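Local structure of capsular polysaccharide export system protein KpsC (Thermosulfurimonas dismutans, 6MGD) at residues 69-72 with 73-77; 289-292 with 293-297; 316-319 with 320-323. The protein probably transfers Kdo sugars in beta-2,7 linkage while the glycolipid anchor of Gram-negative bacterial capsules is built. All coordinates share one frame; numbering follows the deposited sequence.

How the contacts relate
Contact 1 (69-77) comes first in the chain. It turns the end of strand 64-71 into the loop that leads to strand 88-92. Contacts 2 and 3 follow much later, in series, with no crossing. Each contact is a local turn of continuous chain and closes no long loop. Contact 2 (289-297) lies in the later part of helix 286-296, and contact 3 (316-323) ends helix 311-322. Contact 1 joins the other two. Its Phe73 CB lies 3.5 Å from Leu294 CD2, and its Ile74 CG2 lies 4.1 Å from Leu318 CD2. Contacts 2 and 3 do not touch; their nearest atoms are about 10 Å apart. Through contact 1, the end of strand 64-71 in the mixed sheet meets both helices.

Contact 1 of 3, residues 69-72 with 73-77; sequences LEDG and FIRSI
Asp71 and Gly72 carry strand 64-71 out of the mixed sheet, and Phe73 to Ser76 turn the chain away from it. Residues 73-75 coil as a helix would without forming its bond ladder. Ile77 N gives Phe73 O a weak bond of 3.4 Å. No hydrogen bond links 69-72 to 73-77. With CG beside its own backbone N (chi1 -65°), Phe73 keeps CB and CD1 close to Gly72 C, while the side chain as a whole leads away from the strand segment. The ring is oblique to that carbon. Phe73 CB is 3.6 Å from Gly72 C. Phe73 CD1 follows at 3.9 Å from the same carbon. On another side, Asp71 and Arg75 approach as opposite charges. Asp71 OD2 is 4.4 Å from Arg75 NH2, beyond a salt bridge. The oxygen is displaced from the plane of the guanidinium, with no N-H aimed at it, so any attraction is probably diffuse. One step back, Glu70 curls round to its neighbour. Asp71 N donates to Glu70 OE1 at 2.9 Å with an N-H...O angle of 163°. The carboxylate is met on its anti side, 28° out of plane. This bond holds OE1 of Glu70 against the backbone of the next residue. The strand itself lies between 44-49 and 88-92 in the sheet. Glu70 pairs through its backbone with Val90, and Gly72 with Ser88, so the 88-92 side stays joined up to the turn. The Phe73 ring stacks on Phe264 and meets Tyr97 edge-to-face. Phe73 also packs on Ala293 of helix 286-296. Ile74 points away from the strand segment and packs on Ala311 and Ile315 of helix 311-322, while Leu69 packs on Leu47 in strand 44-49.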
ATOM      1  N   LEU A  69      -1.674  10.734  -5.858  1.00 49.48           N
ATOM      2  CA  LEU A  69      -1.521  10.743  -4.412  1.00 51.18           C
ATOM      3  C   LEU A  69      -2.238   9.558  -3.776  1.00 53.20           C
ATOM      4  O   LEU A  69      -3.171   8.983  -4.340  1.00 53.19           O
ATOM      5  CB  LEU A  69      -2.051  12.051  -3.818  1.00 50.79           C
ATOM      6  CG  LEU A  69      -1.439  13.348  -4.353  1.00 49.64           C
ATOM      7  CD1 LEU A  69      -2.013  14.554  -3.631  1.00 51.40           C
ATOM      8  CD2 LEU A  69       0.073  13.322  -4.227  1.00 49.55           C
ATOM      9  N   GLU A  70      -1.787   9.208  -2.575  1.00 54.49           N
ATOM     10  CA  GLU A  70      -2.366   8.128  -1.789  1.00 56.34           C
ATOM     11  C   GLU A  70      -1.794   8.219  -0.382  1.00 59.27           C
ATOM     12  O   GLU A  70      -0.733   8.814  -0.165  1.00 59.55           O
ATOM     13  CB  GLU A  70      -2.077   6.756  -2.417  1.00 56.35           C
ATOM     14  CG  GLU A  70      -2.868   5.595  -1.832  1.00 59.17           C
ATOM     15  CD  GLU A  70      -4.347   5.901  -1.692  1.00 61.34           C
ATOM     16  OE1 GLU A  70      -4.771   6.300  -0.586  1.00 63.66           O
ATOM     17  OE2 GLU A  70      -5.084   5.748  -2.688  1.00 61.22           O
ATOM     18  N   ASP A  71      -2.516   7.637   0.574  1.00 58.66           N
ATOM     19  CA  ASP A  71      -2.048   7.623   1.953  1.00 60.87           C
ATOM     20  C   ASP A  71      -0.733   6.863   2.063  1.00 59.31           C
ATOM     21  O   ASP A  71      -0.427   5.979   1.258  1.00 56.70           O
ATOM     22  CB  ASP A  71      -3.100   6.993   2.868  1.00 65.45           C
ATOM     23  CG  ASP A  71      -4.352   7.841   2.986  1.00 66.95           C
ATOM     24  OD1 ASP A  71      -4.234   9.084   2.969  1.00 67.18           O
ATOM     25  OD2 ASP A  71      -5.456   7.264   3.093  1.00 68.63           O
ATOM     26  N   GLY A  72       0.053   7.218   3.074  1.00 58.69           N
ATOM     27  CA  GLY A  72       1.332   6.583   3.294  1.00 60.06           C
ATOM     28  C   GLY A  72       1.183   5.151   3.770  1.00 62.29           C
ATOM     29  O   GLY A  72       0.088   4.613   3.935  1.00 62.92           O
ATOM     30  N   PHE A  73       2.333   4.519   3.996  1.00 64.09           N
ATOM     31  CA  PHE A  73       2.352   3.152   4.500  1.00 66.95           C
ATOM     32  C   PHE A  73       2.454   3.082   6.017  1.00 71.95           C
ATOM     33  O   PHE A  73       1.844   2.196   6.626  1.00 74.79           O
ATOM     34  CB  PHE A  73       3.516   2.377   3.875  1.00 67.00           C
ATOM     35  CG  PHE A  73       3.391   2.179   2.394  1.00 63.46           C
ATOM     36  CD1 PHE A  73       2.156   1.945   1.812  1.00 61.59           C
ATOM     37  CD2 PHE A  73       4.512   2.229   1.580  1.00 62.81           C
ATOM     38  CE1 PHE A  73       2.040   1.761   0.443  1.00 59.20           C
ATOM     39  CE2 PHE A  73       4.403   2.046   0.213  1.00 60.51           C
ATOM     40  CZ  PHE A  73       3.166   1.811  -0.356  1.00 58.73           C
ATOM     41  N   ILE A  74       3.198   3.996   6.643  1.00 73.81           N
ATOM     42  CA  ILE A  74       3.439   3.908   8.083  1.00 79.63           C
ATOM     43  C   ILE A  74       2.198   4.302   8.874  1.00 81.85           C
ATOM     44  O   ILE A  74       1.883   3.691   9.903  1.00 86.78           O
ATOM     45  CB  ILE A  74       4.661   4.761   8.470  1.00 81.81           C
ATOM     46  CG1 ILE A  74       5.945   3.977   8.202  1.00 82.80           C
ATOM     47  CG2 ILE A  74       4.592   5.192   9.928  1.00 87.98           C
ATOM     48  CD1 ILE A  74       7.197   4.693   8.637  1.00 86.07           C
ATOM     49  N   ARG A  75       1.464   5.309   8.401  1.00 79.38           N
ATOM     50  CA  ARG A  75       0.213   5.715   9.032  1.00 82.52           C
ATOM     51  C   ARG A  75      -0.788   4.566   9.180  1.00 84.01           C
ATOM     52  O   ARG A  75      -1.784   4.725   9.892  1.00 88.11           O
ATOM     53  CB  ARG A  75      -0.393   6.867   8.216  1.00 79.64           C
ATOM     54  CG  ARG A  75      -1.628   7.521   8.809  1.00 84.98           C
ATOM     55  CD  ARG A  75      -2.863   7.136   8.019  1.00 84.04           C
ATOM     56  NE  ARG A  75      -4.069   7.164   8.840  1.00 90.83           N
ATOM     57  CZ  ARG A  75      -5.232   6.638   8.471  1.00 91.23           C
ATOM     58  NH1 ARG A  75      -6.278   6.706   9.282  1.00 97.23           N
ATOM     59  NH2 ARG A  75      -5.348   6.043   7.292  1.00 85.90           N
ATOM     60  N   SER A  76      -0.526   3.404   8.577  1.00 83.71           N
ATOM     61  CA  SER A  76      -1.547   2.370   8.438  1.00 83.39           C
ATOM     62  C   SER A  76      -1.164   1.006   9.005  1.00 88.09           C
ATOM     63  O   SER A  76      -2.048   0.213   9.347  1.00 90.57           O
ATOM     64  CB  SER A  76      -1.907   2.192   6.959  1.00 77.22           C
ATOM     65  OG  SER A  76      -2.960   3.053   6.568  1.00 74.91           O
ATOM     66  N   ILE A  77       0.133   0.706   9.099  1.00 86.20           N
ATOM     67  CA  ILE A  77       0.569  -0.674   9.308  1.00 89.27           C
ATOM     68  C   ILE A  77       0.836  -1.005  10.773  1.00 96.43           C
ATOM     69  O   ILE A  77       1.943  -1.423  11.131  1.00101.31           O
ATOM     70  CB  ILE A  77       1.817  -0.991   8.461  1.00 86.54           C
ATOM     71  CG1 ILE A  77       2.921   0.051   8.683  1.00 86.19           C
ATOM     72  CG2 ILE A  77       1.454  -1.094   6.990  1.00 81.08           C
ATOM     73  CD1 ILE A  77       4.220  -0.302   7.986  1.00 84.98           C
TER

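Contact 2 of 3, residues 289-292 with 293-297; sequences LVAG and ALLLY
Leu289 O receives the N-H of Ala293 in a short helical bond of 2.7 Å. It is nearly straight, with an N-H...O angle of 168°. One residue on, Val290 O takes two donors. Leu294 N is bonded at 2.8 Å, and Leu295 N adds a weak bond at 3.4 Å. Here the spacing of the bonds shifts from four residues to five. Leu296 N reaches back to Ala291 O in a weak bond of 3.2 Å. Tyr297 N then bonds Gly292 O at 3.0 Å. The five-residue spacing is that of a pi-helical turn, in the last part of the helix (293-296). Side chains pack along the helix. Val290 CG1 is the branch that touches. It stands anti to the backbone N (chi1 166°) and meets Leu294 CD1 at 3.9 Å, the two side chains crossing at a slant. Leu289 CD2 rests 4.1 Å from Ala293 CB. Ala291 CB and Leu295 CD2 are looser neighbours at 4.4 Å. Tyr297 sets its ring away from the first segment, with CG anti to the backbone N (chi1 -176°). Its hydroxyl is hydrogen-bonded to Asp92 OD2, on the strand 88-92. Leu294 O also has a partner beyond the turn, the hydroxyl of Tyr300. Strand 298-300 follows at once in the chain and is an outermost strand of the mixed sheet, beside 88-92. Different neighbours cover the helix. Val290 and Leu295 face helix 117-132 through Ile127 and Ile119, and Leu289 packs on Phe248 and Leu251 of helix 246-253. Tyr297 lies against Tyr105 and Leu106 of helix 105-112.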
ATOM      1  N   LEU A 289      13.522  -3.516   0.203  1.00 55.46           N
ATOM      2  CA  LEU A 289      12.098  -3.213   0.095  1.00 52.73           C
ATOM      3  C   LEU A 289      11.705  -2.094   1.053  1.00 52.84           C
ATOM      4  O   LEU A 289      11.043  -1.126   0.661  1.00 56.36           O
ATOM      5  CB  LEU A 289      11.276  -4.473   0.376  1.00 50.59           C
ATOM      6  CG  LEU A 289       9.951  -4.712  -0.362  1.00 48.14           C
ATOM      7  CD1 LEU A 289       8.992  -5.522   0.508  1.00 45.89           C
ATOM      8  CD2 LEU A 289       9.294  -3.422  -0.837  1.00 46.09           C
ATOM      9  N   VAL A 290      12.116  -2.210   2.318  1.00 53.10           N
ATOM     10  CA  VAL A 290      11.743  -1.219   3.323  1.00 50.73           C
ATOM     11  C   VAL A 290      12.371   0.133   3.007  1.00 49.66           C
ATOM     12  O   VAL A 290      11.700   1.171   3.067  1.00 47.84           O
ATOM     13  CB  VAL A 290      12.132  -1.722   4.725  1.00 52.99           C
ATOM     14  CG1 VAL A 290      12.066  -0.589   5.744  1.00 52.66           C
ATOM     15  CG2 VAL A 290      11.219  -2.870   5.137  1.00 52.44           C
ATOM     16  N   ALA A 291      13.662   0.145   2.659  1.00 50.40           N
ATOM     17  CA  ALA A 291      14.328   1.401   2.328  1.00 50.28           C
ATOM     18  C   ALA A 291      13.649   2.108   1.163  1.00 49.88           C
ATOM     19  O   ALA A 291      13.619   3.342   1.119  1.00 50.04           O
ATOM     20  CB  ALA A 291      15.800   1.152   2.009  1.00 52.05           C
ATOM     21  N   GLY A 292      13.097   1.350   0.217  1.00 51.19           N
ATOM     22  CA  GLY A 292      12.421   1.941  -0.920  1.00 50.38           C
ATOM     23  C   GLY A 292      10.983   2.320  -0.633  1.00 49.00           C
ATOM     24  O   GLY A 292      10.562   3.445  -0.918  1.00 48.51           O
ATOM     25  N   ALA A 293      10.220   1.391  -0.053  1.00 48.61           N
ATOM     26  CA  ALA A 293       8.791   1.612   0.142  1.00 48.60           C
ATOM     27  C   ALA A 293       8.507   2.566   1.298  1.00 50.13           C
ATOM     28  O   ALA A 293       7.568   3.367   1.223  1.00 51.97           O
ATOM     29  CB  ALA A 293       8.082   0.278   0.375  1.00 48.17           C
ATOM     30  N   LEU A 294       9.295   2.495   2.372  1.00 48.81           N
ATOM     31  CA  LEU A 294       9.021   3.266   3.579  1.00 47.83           C
ATOM     32  C   LEU A 294       9.875   4.518   3.722  1.00 46.92           C
ATOM     33  O   LEU A 294       9.390   5.521   4.256  1.00 43.15           O
ATOM     34  CB  LEU A 294       9.221   2.394   4.824  1.00 48.94           C
ATOM     35  CG  LEU A 294       8.124   1.369   5.107  1.00 48.95           C
ATOM     36  CD1 LEU A 294       8.422   0.593   6.376  1.00 49.38           C
ATOM     37  CD2 LEU A 294       6.779   2.065   5.205  1.00 47.59           C
ATOM     38  N   LEU A 295      11.124   4.495   3.263  1.00 46.42           N
ATOM     39  CA  LEU A 295      12.057   5.586   3.524  1.00 49.34           C
ATOM     40  C   LEU A 295      12.123   6.616   2.400  1.00 50.71           C
ATOM     41  O   LEU A 295      12.132   7.820   2.677  1.00 49.51           O
ATOM     42  CB  LEU A 295      13.459   5.026   3.793  1.00 52.12           C
ATOM     43  CG  LEU A 295      13.810   4.667   5.244  1.00 55.43           C
ATOM     44  CD1 LEU A 295      12.768   3.753   5.882  1.00 53.40           C
ATOM     45  CD2 LEU A 295      15.190   4.030   5.319  1.00 58.47           C
ATOM     46  N   LEU A 296      12.168   6.181   1.141  1.00 50.47           N
ATOM     47  CA  LEU A 296      12.319   7.091   0.009  1.00 53.18           C
ATOM     48  C   LEU A 296      11.001   7.434  -0.673  1.00 51.16           C
ATOM     49  O   LEU A 296      10.794   8.588  -1.059  1.00 51.36           O
ATOM     50  CB  LEU A 296      13.276   6.490  -1.025  1.00 55.46           C
ATOM     51  CG  LEU A 296      14.744   6.351  -0.625  1.00 57.54           C
ATOM     52  CD1 LEU A 296      15.494   5.510  -1.644  1.00 58.37           C
ATOM     53  CD2 LEU A 296      15.385   7.720  -0.491  1.00 60.10           C
ATOM     54  N   TYR A 297      10.104   6.456  -0.826  1.00 53.33           N
ATOM     55  CA  TYR A 297       8.902   6.674  -1.631  1.00 50.32           C
ATOM     56  C   TYR A 297       7.932   7.664  -0.996  1.00 48.05           C
ATOM     57  O   TYR A 297       7.530   8.623  -1.679  1.00 49.40           O
ATOM     58  CB  TYR A 297       8.235   5.326  -1.925  1.00 49.13           C
ATOM     59  CG  TYR A 297       7.031   5.382  -2.835  1.00 49.25           C
ATOM     60  CD1 TYR A 297       7.121   5.930  -4.111  1.00 51.26           C
ATOM     61  CD2 TYR A 297       5.812   4.849  -2.432  1.00 48.41           C
ATOM     62  CE1 TYR A 297       6.021   5.966  -4.953  1.00 50.58           C
ATOM     63  CE2 TYR A 297       4.710   4.875  -3.267  1.00 49.05           C
ATOM     64  CZ  TYR A 297       4.819   5.437  -4.525  1.00 49.92           C
ATOM     65  OH  TYR A 297       3.722   5.468  -5.355  1.00 49.80           O
TER

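Contact 3 of 3, residues 316-319 with 320-323; sequences FELV and NLKK
Phe316 O accepts two hydrogen bonds from Asn320, one from the backbone and one from the side chain. Asn320 N lies 2.8 Å from Phe316 O, with an N-H...O angle of 161°. Asn320 ND2 reaches the same oxygen at 2.8 Å but stands 37° out of the carbonyl plane. The two donors come from opposite faces of that plane. The side chain gets there because its CG turns in beside the backbone N (chi1 -79°). The ND2 bond holds the Asn320 amide back against the preceding turn, while the backbone N makes the regular helical bond.

Leu318 O also has two donors, both weak: Leu321 N at 3.2 Å and Lys322 N at 3.5 Å. These weak bonds fit the loosely bonded last turn of helix 311-322, near the end of the modelled chain and at the protein surface. The carboxylate of Glu317 is satisfied elsewhere. Its OE2 bonds the hydroxyl of Ser302 and its OE1 bonds Leu303 N, which ties the helix to the loop after strand 298-300.

Val319 O is met by carbon. The Lys322 chain bends at its second torsion and curls over this oxygen, with Lys322 CG 3.1 Å from Val319 O. Leu318 CD1 and Leu321 CD1 pack loosely at 4.4 Å. Farther out, Leu318 and Val319 both lie against Leu79.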
ATOM      1  N   PHE A 316       8.412   7.641  15.757  1.00 53.27           N
ATOM      2  CA  PHE A 316       8.564   8.168  17.109  1.00 57.51           C
ATOM      3  C   PHE A 316       7.383   9.051  17.496  1.00 57.13           C
ATOM      4  O   PHE A 316       6.936   9.030  18.649  1.00 58.02           O
ATOM      5  CB  PHE A 316       9.871   8.953  17.228  1.00 60.89           C
ATOM      6  CG  PHE A 316      11.104   8.109  17.080  1.00 61.94           C
ATOM      7  CD1 PHE A 316      11.106   6.781  17.475  1.00 61.06           C
ATOM      8  CD2 PHE A 316      12.266   8.646  16.546  1.00 62.88           C
ATOM      9  CE1 PHE A 316      12.242   6.005  17.339  1.00 61.11           C
ATOM     10  CE2 PHE A 316      13.405   7.875  16.409  1.00 62.74           C
ATOM     11  CZ  PHE A 316      13.393   6.552  16.806  1.00 61.96           C
ATOM     12  N   GLU A 317       6.865   9.832  16.545  1.00 57.18           N
ATOM     13  CA  GLU A 317       5.726  10.694  16.845  1.00 57.61           C
ATOM     14  C   GLU A 317       4.464   9.877  17.090  1.00 57.12           C
ATOM     15  O   GLU A 317       3.704  10.165  18.020  1.00 60.39           O
ATOM     16  CB  GLU A 317       5.511  11.696  15.712  1.00 56.00           C
ATOM     17  CG  GLU A 317       5.884  13.117  16.086  1.00 58.54           C
ATOM     18  CD  GLU A 317       5.716  14.094  14.941  1.00 56.91           C
ATOM     19  OE1 GLU A 317       4.610  14.163  14.363  1.00 54.97           O
ATOM     20  OE2 GLU A 317       6.700  14.790  14.617  1.00 57.57           O
ATOM     21  N   LEU A 318       4.224   8.857  16.264  1.00 57.94           N
ATOM     22  CA  LEU A 318       3.064   7.994  16.467  1.00 57.43           C
ATOM     23  C   LEU A 318       3.220   7.163  17.730  1.00 58.99           C
ATOM     24  O   LEU A 318       2.239   6.896  18.435  1.00 59.28           O
ATOM     25  CB  LEU A 318       2.867   7.088  15.251  1.00 55.50           C
ATOM     26  CG  LEU A 318       1.849   7.512  14.193  1.00 53.25           C
ATOM     27  CD1 LEU A 318       1.725   9.020  14.117  1.00 54.05           C
ATOM     28  CD2 LEU A 318       2.247   6.946  12.842  1.00 51.25           C
ATOM     29  N   VAL A 319       4.449   6.746  18.028  1.00 58.85           N
ATOM     30  CA  VAL A 319       4.708   5.975  19.235  1.00 60.50           C
ATOM     31  C   VAL A 319       4.494   6.833  20.480  1.00 63.34           C
ATOM     32  O   VAL A 319       3.883   6.389  21.459  1.00 64.91           O
ATOM     33  CB  VAL A 319       6.127   5.382  19.170  1.00 62.14           C
ATOM     34  CG1 VAL A 319       6.596   5.049  20.518  1.00 66.38           C
ATOM     35  CG2 VAL A 319       6.139   4.121  18.332  1.00 60.19           C
ATOM     36  N   ASN A 320       4.973   8.077  20.461  1.00 59.89           N
ATOM     37  CA  ASN A 320       4.734   8.993  21.571  1.00 63.05           C
ATOM     38  C   ASN A 320       3.317   9.555  21.585  1.00 63.54           C
ATOM     39  O   ASN A 320       2.962  10.269  22.531  1.00 66.08           O
ATOM     40  CB  ASN A 320       5.746  10.142  21.540  1.00 63.20           C
ATOM     41  CG  ASN A 320       7.101   9.737  22.087  1.00 63.55           C
ATOM     42  OD1 ASN A 320       7.287   9.635  23.300  1.00 66.54           O
ATOM     43  ND2 ASN A 320       8.056   9.504  21.194  1.00 60.37           N
ATOM     44  N   LEU A 321       2.502   9.253  20.573  1.00 64.03           N
ATOM     45  CA  LEU A 321       1.116   9.704  20.575  1.00 65.83           C
ATOM     46  C   LEU A 321       0.211   8.779  21.377  1.00 68.77           C
ATOM     47  O   LEU A 321      -0.740   9.250  22.010  1.00 69.91           O
ATOM     48  CB  LEU A 321       0.592   9.820  19.143  1.00 64.58           C
ATOM     49  CG  LEU A 321       0.312  11.232  18.625  1.00 67.52           C
ATOM     50  CD1 LEU A 321      -0.421  11.172  17.297  1.00 66.83           C
ATOM     51  CD2 LEU A 321      -0.482  12.036  19.642  1.00 72.08           C
ATOM     52  N   LYS A 322       0.482   7.470  21.366  1.00 67.57           N
ATOM     53  CA  LYS A 322      -0.420   6.531  22.023  1.00 70.88           C
ATOM     54  C   LYS A 322      -0.272   6.564  23.541  1.00 75.68           C
ATOM     55  O   LYS A 322      -1.269   6.441  24.262  1.00 76.86           O
ATOM     56  CB  LYS A 322      -0.198   5.115  21.478  1.00 69.98           C
ATOM     57  CG  LYS A 322       1.254   4.668  21.397  1.00 71.88           C
ATOM     58  CD  LYS A 322       1.682   3.897  22.641  1.00 75.54           C
ATOM     59  CE  LYS A 322       3.123   3.426  22.536  1.00 76.86           C
ATOM     60  NZ  LYS A 322       3.563   2.715  23.768  1.00 81.88           N
ATOM     61  N   LYS A 323       0.946   6.738  24.048  1.00 75.27           N
ATOM     62  CA  LYS A 323       1.152   6.824  25.492  1.00 79.62           C
ATOM     63  C   LYS A 323       1.226   8.275  25.950  1.00 80.13           C
ATOM     64  O   LYS A 323       0.445   9.116  25.507  1.00 78.13           O
ATOM     65  CB  LYS A 323       2.422   6.081  25.914  1.00 79.66           C
ATOM     66  CG  LYS A 323       2.752   6.242  27.391  1.00 82.65           C
ATOM     67  CD  LYS A 323       3.954   5.405  27.809  1.00 83.05           C
ATOM     68  CE  LYS A 323       3.663   3.915  27.706  1.00 81.97           C
ATOM     69  NZ  LYS A 323       4.828   3.088  28.129  1.00 83.45           N
TER